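Sulfate transporter/antisigma-factor antagonist STAS (Planctomyces limnophilus, PDB 3T6O) probably acts as an anti-sigma factor antagonist, a STAS-domain protein of the kind that works in bacterial regulation of transcription. Local coordinates at residues M4-V9 against Q34-F39; R49-I53 against A115-A120; V58-G62 against Y92-L97. The contacts are given in a common frame with arbitrary orientation. Where two conformers were deposited one is given. Residue numbers count along the deposited sequence, not the author numbering.

Contact 1. Residues M4-V9 against Q34-F39; sequences MADIRV and QIASTF
A chain end laid across a helix can be held by one hydrogen-bonded aspartate and one apolar isoleucine, as in residues 4-9 against helical residues 34-39. The first segment is extended throughout, a loop as far as Ile7 and a strand from Arg8; the two backbones come closest at Asp6 and Ile35, whose CA atoms lie 5.6 Å apart. Selenomethionine Met4, poorly ordered, and Ala5 both meet Gln34 (chi1 m, chi2 t), whose OE1 lies 3.7 Å from Met4 CG and 3.5 Å from Ala5 O. Asp6, chi1 t, follows: OG1 of Thr38 (chi1 m) donates a 2.5 Å hydrogen bond to OD2 of Asp6, while OD1 of Asp6 accepts a weak 3.0 Å bond from N of Ile7. A water bridges the rest, donating to Asp6 OD1 (3.3 Å) and Gln34 O (2.9 Å) and accepting from Thr38 N (2.8 Å). It thus occupies a kink, where the amides of Ser37 and Thr38 lack their bonds to the preceding turn; Phe39 N to Ile35 O (2.9 Å) restores the helical pattern. In this STAS domain the contact lays helix 29-41 beside strand 8-12, which is outermost in the sheet of this chain and pairs antiparallel with strand 15-19. Ile7 (chi1 p, chi2 t) sets CG2 4.0 Å from Ile35 CD1, CG1 3.8 Å from Thr38 CG2, and CD1 3.8 Å from Phe39 CB, at the ring's edge. Arg8 points away, and Val9 (chi1 t) turns back toward the helix, CG2 3.9 Å from Thr38 CG2.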
loop_
_atom_site.group_PDB
_atom_site.type_symbol
_atom_site.label_atom_id
_atom_site.label_comp_id
_atom_site.label_asym_id
_atom_site.label_seq_id
_atom_site.Cartn_x
_atom_site.Cartn_y
_atom_site.Cartn_z
HETATM N N MSE A 4 -12.650 6.602 24.924
HETATM C CA MSE A 4 -11.461 6.215 24.138
HETATM C C MSE A 4 -10.461 7.385 23.925
HETATM O O MSE A 4 -10.832 8.482 23.498
HETATM C CB MSE A 4 -11.888 5.553 22.800
HETATM C CG MSE A 4 -11.105 4.271 22.396
HETATM SE SE MSE A 4 -11.172 2.770 23.708
HETATM C CE MSE A 4 -9.451 3.169 24.658
ATOM N N ALA A 5 -9.192 7.148 24.232
ATOM C CA ALA A 5 -8.182 8.185 24.090
ATOM C C ALA A 5 -8.029 8.624 22.620
ATOM O O ALA A 5 -8.296 7.865 21.685
ATOM C CB ALA A 5 -6.852 7.697 24.643
ATOM N N ASP A 6 -7.604 9.855 22.408
ATOM C CA ASP A 6 -7.440 10.351 21.050
ATOM C C ASP A 6 -6.274 11.332 21.021
ATOM O O ASP A 6 -5.808 11.750 22.066
ATOM C CB ASP A 6 -8.754 10.991 20.591
ATOM C CG ASP A 6 -8.906 11.033 19.062
ATOM O OD1 ASP A 6 -8.051 10.481 18.304
ATOM O OD2 ASP A 6 -9.888 11.663 18.631
ATOM N N ILE A 7 -5.755 11.631 19.835
ATOM C CA ILE A 7 -4.766 12.687 19.731
ATOM C C ILE A 7 -5.443 13.970 20.185
ATOM O O ILE A 7 -6.638 14.024 20.250
ATOM C CB ILE A 7 -4.217 12.880 18.290
ATOM C CG1 ILE A 7 -5.356 12.966 17.279
ATOM C CG2 ILE A 7 -3.186 11.791 17.953
ATOM C CD1 ILE A 7 -4.927 13.426 15.898
ATOM N N ARG A 8 -4.660 14.986 20.495
ATOM C CA ARG A 8 -5.236 16.313 20.664
ATOM C C ARG A 8 -4.757 17.234 19.567
ATOM O O ARG A 8 -3.611 17.207 19.124
ATOM C CB ARG A 8 -5.023 16.901 22.051
ATOM C CG ARG A 8 -3.690 16.672 22.690
ATOM C CD ARG A 8 -3.462 17.708 23.834
ATOM N NE ARG A 8 -2.044 17.847 24.191
ATOM C CZ ARG A 8 -1.304 18.883 23.823
ATOM N NH1 ARG A 8 -0.018 18.948 24.166
ATOM N NH2 ARG A 8 -1.866 19.843 23.093
ATOM N N VAL A 9 -5.692 18.008 19.040
ATOM C CA VAL A 9 -5.420 18.864 17.896
ATOM C C VAL A 9 -5.530 20.299 18.396
ATOM O O VAL A 9 -6.556 20.679 18.905
ATOM C CB VAL A 9 -6.412 18.616 16.738
ATOM C CG1 VAL A 9 -6.169 19.590 15.591
ATOM C CG2 VAL A 9 -6.352 17.105 16.202
ATOM N N GLN A 34 -7.260 4.006 16.193
ATOM C CA GLN A 34 -8.016 4.854 17.123
ATOM C C GLN A 34 -7.930 6.313 16.735
ATOM O O GLN A 34 -8.865 7.031 16.940
ATOM C CB GLN A 34 -7.508 4.746 18.562
ATOM C CG GLN A 34 -7.895 3.501 19.327
ATOM C CD GLN A 34 -7.257 3.517 20.736
ATOM O OE1 GLN A 34 -7.493 4.441 21.540
ATOM N NE2 GLN A 34 -6.425 2.529 21.018
ATOM N N ILE A 35 -6.807 6.750 16.194
ATOM C CA ILE A 35 -6.543 8.174 16.010
ATOM C C ILE A 35 -6.703 8.639 14.565
ATOM O O ILE A 35 -6.666 9.841 14.301
ATOM C CB ILE A 35 -5.128 8.559 16.501
ATOM C CG1 ILE A 35 -4.034 7.990 15.585
ATOM C CG2 ILE A 35 -4.927 8.122 17.951
ATOM C CD1 ILE A 35 -2.579 8.366 16.019
ATOM N N ALA A 36 -6.898 7.694 13.642
ATOM C CA ALA A 36 -6.816 7.979 12.194
ATOM C C ALA A 36 -7.821 9.010 11.774
ATOM O O ALA A 36 -7.486 9.968 11.064
ATOM C CB ALA A 36 -7.002 6.700 11.365
ATOM N N SER A 37 -9.039 8.841 12.274
ATOM C CA SER A 37 -10.143 9.713 11.930
ATOM C C SER A 37 -9.969 11.186 12.373
ATOM O O SER A 37 -10.134 12.126 11.581
ATOM C CB SER A 37 -11.434 9.090 12.476
ATOM O OG SER A 37 -12.494 9.978 12.313
ATOM N N THR A 38 -9.595 11.393 13.618
ATOM C CA THR A 38 -9.315 12.742 14.101
ATOM C C THR A 38 -8.116 13.327 13.350
ATOM O O THR A 38 -8.146 14.462 12.922
ATOM C CB THR A 38 -9.102 12.706 15.648
ATOM O OG1 THR A 38 -10.292 12.185 16.217
ATOM C CG2 THR A 38 -8.869 14.071 16.262
ATOM N N PHE A 39 -7.072 12.524 13.151
ATOM C CA PHE A 39 -5.907 12.973 12.467
ATOM C C PHE A 39 -6.189 13.445 11.041
ATOM O O PHE A 39 -5.806 14.571 10.628
ATOM C CB PHE A 39 -4.872 11.861 12.481
ATOM C CG PHE A 39 -3.658 12.172 11.700
ATOM C CD1 PHE A 39 -2.707 13.045 12.210
ATOM C CD2 PHE A 39 -3.437 11.608 10.460
ATOM C CE1 PHE A 39 -1.551 13.357 11.485
ATOM C CE2 PHE A 39 -2.281 11.902 9.729
ATOM C CZ PHE A 39 -1.349 12.796 10.227
HETATM O O HOH W 1 -9.843 9.529 15.735
#

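Contact 2. Residues R49-I53 against A115-A120; sequences RKVLI and ALLAMA
Side-chain alternation on a strand decides which residues can meet a helix packed on one face, and residues 49-53 against 115-120 follow that rule. Lys50 and Leu52, in extended backbone, point toward the C-terminal segment, and Val51 points away. The register pairs Lys50 with Met119 and Leu52 with Ala115, CA atoms 7.7 Å apart in both cases. Lys50 takes an m rotamer at chi1 and is t at chi2 to chi4, a fully stretched chain that carries NZ to the carbonyl O of Met119 for a 2.8 Å hydrogen bond. Both methyls of Leu52 (chi1 t, chi2 p) reach Ala115 CB, CD1 at 3.6 Å; CD1 is also 4.2 Å from SE of selenomethionine Met119, and CD2 4.1 Å from CD2 of Leu116 (chi1 m, chi2 t). Met119 (chi1 m, chi2 t, chi3 p) folds inward between Lys50 and Leu52, bringing CE within 3.4 Å of Val51 O and 4.2 Å of Lys50 CB. Its N hydrogen-bonds to Ala115 O (2.8 Å). Val15 of the adjoining strand also touches Lys50, Leu52, Leu116 and Met119. Such packing of the C-terminal helix 112-118 on the central strand 50-54 is that of an alpha/beta STAS fold.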
loop_
_atom_site.group_PDB
_atom_site.type_symbol
_atom_site.label_atom_id
_atom_site.label_comp_id
_atom_site.label_asym_id
_atom_site.label_seq_id
_atom_site.Cartn_x
_atom_site.Cartn_y
_atom_site.Cartn_z
ATOM N N ARG A 49 -1.541 25.026 4.121
ATOM C CA ARG A 49 -1.740 24.285 5.347
ATOM C C ARG A 49 -0.398 23.921 5.923
ATOM O O ARG A 49 0.476 23.399 5.214
ATOM C CB ARG A 49 -2.502 22.993 5.079
ATOM C CG ARG A 49 -3.976 23.192 4.855
ATOM C CD ARG A 49 -4.677 21.925 4.312
ATOM N NE ARG A 49 -4.479 21.830 2.892
ATOM C CZ ARG A 49 -4.998 20.887 2.116
ATOM N NH1 ARG A 49 -5.756 19.922 2.623
ATOM N NH2 ARG A 49 -4.746 20.935 0.821
ATOM N N LYS A 50 -0.275 24.123 7.225
ATOM C CA LYS A 50 0.925 23.833 7.948
ATOM C C LYS A 50 0.533 22.929 9.121
ATOM O O LYS A 50 -0.397 23.262 9.891
ATOM C CB LYS A 50 1.538 25.158 8.428
ATOM C CG LYS A 50 2.166 25.971 7.303
ATOM C CD LYS A 50 2.648 27.317 7.755
ATOM C CE LYS A 50 3.365 28.018 6.614
ATOM N NZ LYS A 50 4.000 29.309 6.999
ATOM N N VAL A 51 1.227 21.799 9.240
ATOM C CA VAL A 51 0.923 20.760 10.196
ATOM C C VAL A 51 2.225 20.348 10.914
ATOM O O VAL A 51 3.253 20.153 10.278
ATOM C CB VAL A 51 0.233 19.521 9.477
ATOM C CG1 VAL A 51 0.213 18.310 10.417
ATOM C CG2 VAL A 51 -1.171 19.877 9.041
ATOM N N LEU A 52 2.148 20.163 12.233
ATOM C CA LEU A 52 3.265 19.786 13.036
ATOM C C LEU A 52 2.854 18.598 13.833
ATOM O O LEU A 52 1.858 18.670 14.544
ATOM C CB LEU A 52 3.609 20.937 14.002
ATOM C CG LEU A 52 4.759 20.682 14.995
ATOM C CD1 LEU A 52 6.094 20.356 14.216
ATOM C CD2 LEU A 52 4.927 21.904 15.945
ATOM N N ILE A 53 3.619 17.512 13.770
ATOM C CA ILE A 53 3.317 16.325 14.555
ATOM C C ILE A 53 4.266 16.388 15.737
ATOM O O ILE A 53 5.491 16.190 15.600
ATOM C CB ILE A 53 3.583 15.034 13.767
ATOM C CG1 ILE A 53 2.976 15.141 12.364
ATOM C CG2 ILE A 53 3.084 13.791 14.521
ATOM C CD1 ILE A 53 1.479 15.289 12.341
ATOM N N ALA A 115 9.908 24.614 16.237
ATOM C CA ALA A 115 9.180 24.272 15.015
ATOM C C ALA A 115 8.255 25.420 14.599
ATOM O O ALA A 115 8.334 25.904 13.462
ATOM C CB ALA A 115 8.430 22.987 15.174
ATOM N N LEU A 116 7.483 25.920 15.564
ATOM C CA LEU A 116 6.566 27.022 15.309
ATOM C C LEU A 116 7.219 28.308 14.800
ATOM O O LEU A 116 6.705 28.891 13.868
ATOM C CB LEU A 116 5.661 27.297 16.494
ATOM C CG LEU A 116 4.670 26.190 16.836
ATOM C CD1 LEU A 116 3.973 26.614 18.157
ATOM C CD2 LEU A 116 3.639 25.840 15.681
ATOM N N LEU A 117 8.344 28.712 15.388
ATOM C CA LEU A 117 9.131 29.840 14.942
ATOM C C LEU A 117 9.657 29.661 13.512
ATOM O O LEU A 117 9.591 30.598 12.703
ATOM C CB LEU A 117 10.307 30.112 15.910
ATOM C CG LEU A 117 9.935 30.604 17.329
ATOM C CD1 LEU A 117 11.142 30.593 18.244
ATOM C CD2 LEU A 117 9.302 32.001 17.327
ATOM N N ALA A 118 10.181 28.468 13.215
ATOM C CA ALA A 118 10.681 28.173 11.876
ATOM C C ALA A 118 9.539 28.166 10.868
ATOM O O ALA A 118 9.709 28.638 9.772
ATOM C CB ALA A 118 11.414 26.827 11.850
HETATM N N MSE A 119 8.362 27.662 11.221
HETATM C CA MSE A 119 7.246 27.621 10.276
HETATM C C MSE A 119 6.420 28.906 10.098
HETATM O O MSE A 119 5.466 28.897 9.328
HETATM C CB MSE A 119 6.306 26.466 10.672
HETATM C CG MSE A 119 6.953 25.097 10.693
HETATM SE SE MSE A 119 6.025 23.797 11.829
HETATM C CE MSE A 119 4.652 23.226 10.574
ATOM N N ALA A 120 6.772 30.022 10.764
ATOM C CA ALA A 120 5.953 31.258 10.761
ATOM C C ALA A 120 5.346 31.613 9.405
ATOM O O ALA A 120 6.068 32.082 8.527
ATOM C CB ALA A 120 6.750 32.474 11.337
#

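Contact 3. Residues V58-G62 against Y92-L97; sequences VEFFG and YCVEVL
This is a buried, largely apolar contact between helix 92-97 and residues 58-62, a loop that passes through the short, weakly bonded strand 60-61; no hydrogen bond crosses between the segments, and one small residue seats the helix among aromatic rings. Cys93 (chi1 m) is that residue. Its CA lies 6.1 Å from the CA of Phe60, its SG stands 3.5 Å from Glu59 O and 3.8 Å from both Val58 O and Phe60 N, and it makes a sulfur-aromatic contact with Phe61, SG being 4.3 Å from the ring centroid and 44° off the normal. Phe61, chi1 p on an extended backbone, swings its ring along the helix: CE2 is 3.5 Å from Cys93 CB, CE1 4.4 Å from Val96 CG1, and CZ 3.9 Å from CG of Leu97, at the ring's edge. Phe60 CD2 lies 3.5 Å from Tyr92 CE2, both residues with chi1 t. The CA atoms of Gly62 and Val96 are 6.8 Å apart, and Phe61 O is 3.4 Å from Val96 CG1. At the subunit interface, the ring of Tyr92 of a second subunit meets that of Phe60 edge-to-face, and Ser63 and Ser64 of that subunit hydrogen-bond Glu95. Within the chain, Gly62 occupies the N-cap position of helix 63-76, whose start is probably, as in related antagonists, the regulatory phosphoserine region; strand 60-61 pairs in parallel with strand 26-27, and helix 91-97 follows strand 83-87.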
loop_
_atom_site.group_PDB
_atom_site.type_symbol
_atom_site.label_atom_id
_atom_site.label_comp_id
_atom_site.label_asym_id
_atom_site.label_seq_id
_atom_site.Cartn_x
_atom_site.Cartn_y
_atom_site.Cartn_z
ATOM N N VAL A 58 5.934 10.116 22.969
ATOM C CA VAL A 58 5.804 8.923 22.167
ATOM C C VAL A 58 7.142 8.186 22.186
ATOM O O VAL A 58 8.164 8.745 21.830
ATOM C CB VAL A 58 5.422 9.233 20.722
ATOM C CG1 VAL A 58 5.374 7.905 19.886
ATOM C CG2 VAL A 58 4.000 9.935 20.624
ATOM N N GLU A 59 7.149 6.925 22.595
ATOM C CA GLU A 59 8.408 6.175 22.690
ATOM C C GLU A 59 8.631 5.151 21.570
ATOM O O GLU A 59 9.786 4.722 21.325
ATOM C CB GLU A 59 8.499 5.509 24.060
ATOM C CG GLU A 59 8.431 6.548 25.257
ATOM C CD GLU A 59 9.647 7.555 25.376
ATOM O OE1 GLU A 59 10.822 7.174 25.083
ATOM O OE2 GLU A 59 9.415 8.732 25.823
ATOM N N PHE A 60 7.548 4.734 20.909
ATOM C CA PHE A 60 7.658 3.762 19.840
ATOM C C PHE A 60 6.621 3.947 18.761
ATOM O O PHE A 60 5.425 4.200 19.053
ATOM C CB PHE A 60 7.503 2.352 20.367
ATOM C CG PHE A 60 7.506 1.330 19.280
ATOM C CD1 PHE A 60 6.347 1.014 18.611
ATOM C CD2 PHE A 60 8.697 0.756 18.857
ATOM C CE1 PHE A 60 6.358 0.102 17.559
ATOM C CE2 PHE A 60 8.717 -0.154 17.846
ATOM C CZ PHE A 60 7.550 -0.505 17.197
ATOM N N PHE A 61 7.078 3.803 17.516
ATOM C CA PHE A 61 6.187 3.552 16.378
ATOM C C PHE A 61 6.921 2.833 15.253
ATOM O O PHE A 61 8.144 2.660 15.309
ATOM C CB PHE A 61 5.546 4.855 15.890
ATOM C CG PHE A 61 6.513 5.901 15.452
ATOM C CD1 PHE A 61 7.109 5.834 14.205
ATOM C CD2 PHE A 61 6.782 6.979 16.248
ATOM C CE1 PHE A 61 7.971 6.807 13.781
ATOM C CE2 PHE A 61 7.624 7.974 15.831
ATOM C CZ PHE A 61 8.234 7.892 14.600
ATOM N N GLY A 62 6.146 2.351 14.278
ATOM C CA GLY A 62 6.661 1.632 13.124
ATOM C C GLY A 62 5.853 1.920 11.878
ATOM O O GLY A 62 5.437 3.049 11.659
ATOM N N TYR A 92 15.095 7.056 19.859
ATOM C CA TYR A 92 14.716 5.819 19.267
ATOM C C TYR A 92 13.812 6.030 18.037
ATOM O O TYR A 92 14.009 5.377 17.016
ATOM C CB TYR A 92 14.007 4.929 20.263
ATOM C CG TYR A 92 13.562 3.685 19.584
ATOM C CD1 TYR A 92 14.478 2.696 19.250
ATOM C CD2 TYR A 92 12.255 3.511 19.222
ATOM C CE1 TYR A 92 14.075 1.545 18.594
ATOM C CE2 TYR A 92 11.845 2.366 18.586
ATOM C CZ TYR A 92 12.758 1.386 18.270
ATOM O OH TYR A 92 12.337 0.250 17.610
ATOM N N CYS A 93 12.832 6.936 18.128
ATOM C CA CYS A 93 11.925 7.126 17.056
ATOM C C CYS A 93 12.660 7.682 15.834
ATOM O O CYS A 93 12.293 7.367 14.682
ATOM C CB CYS A 93 10.715 7.985 17.490
ATOM S SG CYS A 93 9.621 7.118 18.719
ATOM N N VAL A 94 13.725 8.444 16.071
ATOM C CA VAL A 94 14.580 8.912 14.990
ATOM C C VAL A 94 15.259 7.708 14.297
ATOM O O VAL A 94 15.382 7.690 13.062
ATOM C CB VAL A 94 15.654 9.897 15.467
ATOM C CG1 VAL A 94 16.581 10.268 14.303
ATOM C CG2 VAL A 94 15.028 11.164 16.043
ATOM N N GLU A 95 15.640 6.693 15.067
ATOM C CA GLU A 95 16.285 5.483 14.492
ATOM C C GLU A 95 15.309 4.739 13.589
ATOM O O GLU A 95 15.702 4.177 12.549
ATOM C CB GLU A 95 16.773 4.532 15.590
ATOM C CG GLU A 95 18.289 4.647 15.937
ATOM C CD GLU A 95 19.151 3.467 15.416
ATOM O OE1 GLU A 95 19.577 3.469 14.234
ATOM O OE2 GLU A 95 19.448 2.533 16.199
ATOM N N VAL A 96 14.030 4.772 13.969
ATOM C CA VAL A 96 13.013 4.129 13.186
ATOM C C VAL A 96 12.737 4.984 11.949
ATOM O O VAL A 96 12.659 4.470 10.855
ATOM C CB VAL A 96 11.760 3.900 13.977
ATOM C CG1 VAL A 96 10.647 3.347 13.063
ATOM C CG2 VAL A 96 12.017 2.979 15.156
ATOM N N LEU A 97 12.620 6.292 12.114
ATOM C CA LEU A 97 12.490 7.173 10.953
ATOM C C LEU A 97 13.621 7.052 9.948
ATOM O O LEU A 97 13.427 7.281 8.763
ATOM C CB LEU A 97 12.372 8.643 11.401
ATOM C CG LEU A 97 10.988 8.978 11.989
ATOM C CD1 LEU A 97 10.955 10.322 12.571
ATOM C CD2 LEU A 97 9.902 8.837 10.936
#

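In the fold
The three contacts illustrate how a small domain is held together at three places, with centres 19 to 21 Å apart. Contacts 1 and 2 are in series along the chain and reach the same mixed sheet, and they touch: CE1 of Phe39, on helix 29-41, lies 3.7 Å from CD1 of Ile53, on the strand 50-54 that follows. Contact 3 falls between the two halves of contact 2 in sequence yet stays apart in space, its nearest atoms about 7 Å from contact 2 and about 8 Å from contact 1. It adjoins the start of helix 63-76, probably the regulatory serine region, and borders a second subunit, whereas no other chain of the assembly touches contact 2. Phe20 touches Ile7, Ile53 and Val58, one from each contact.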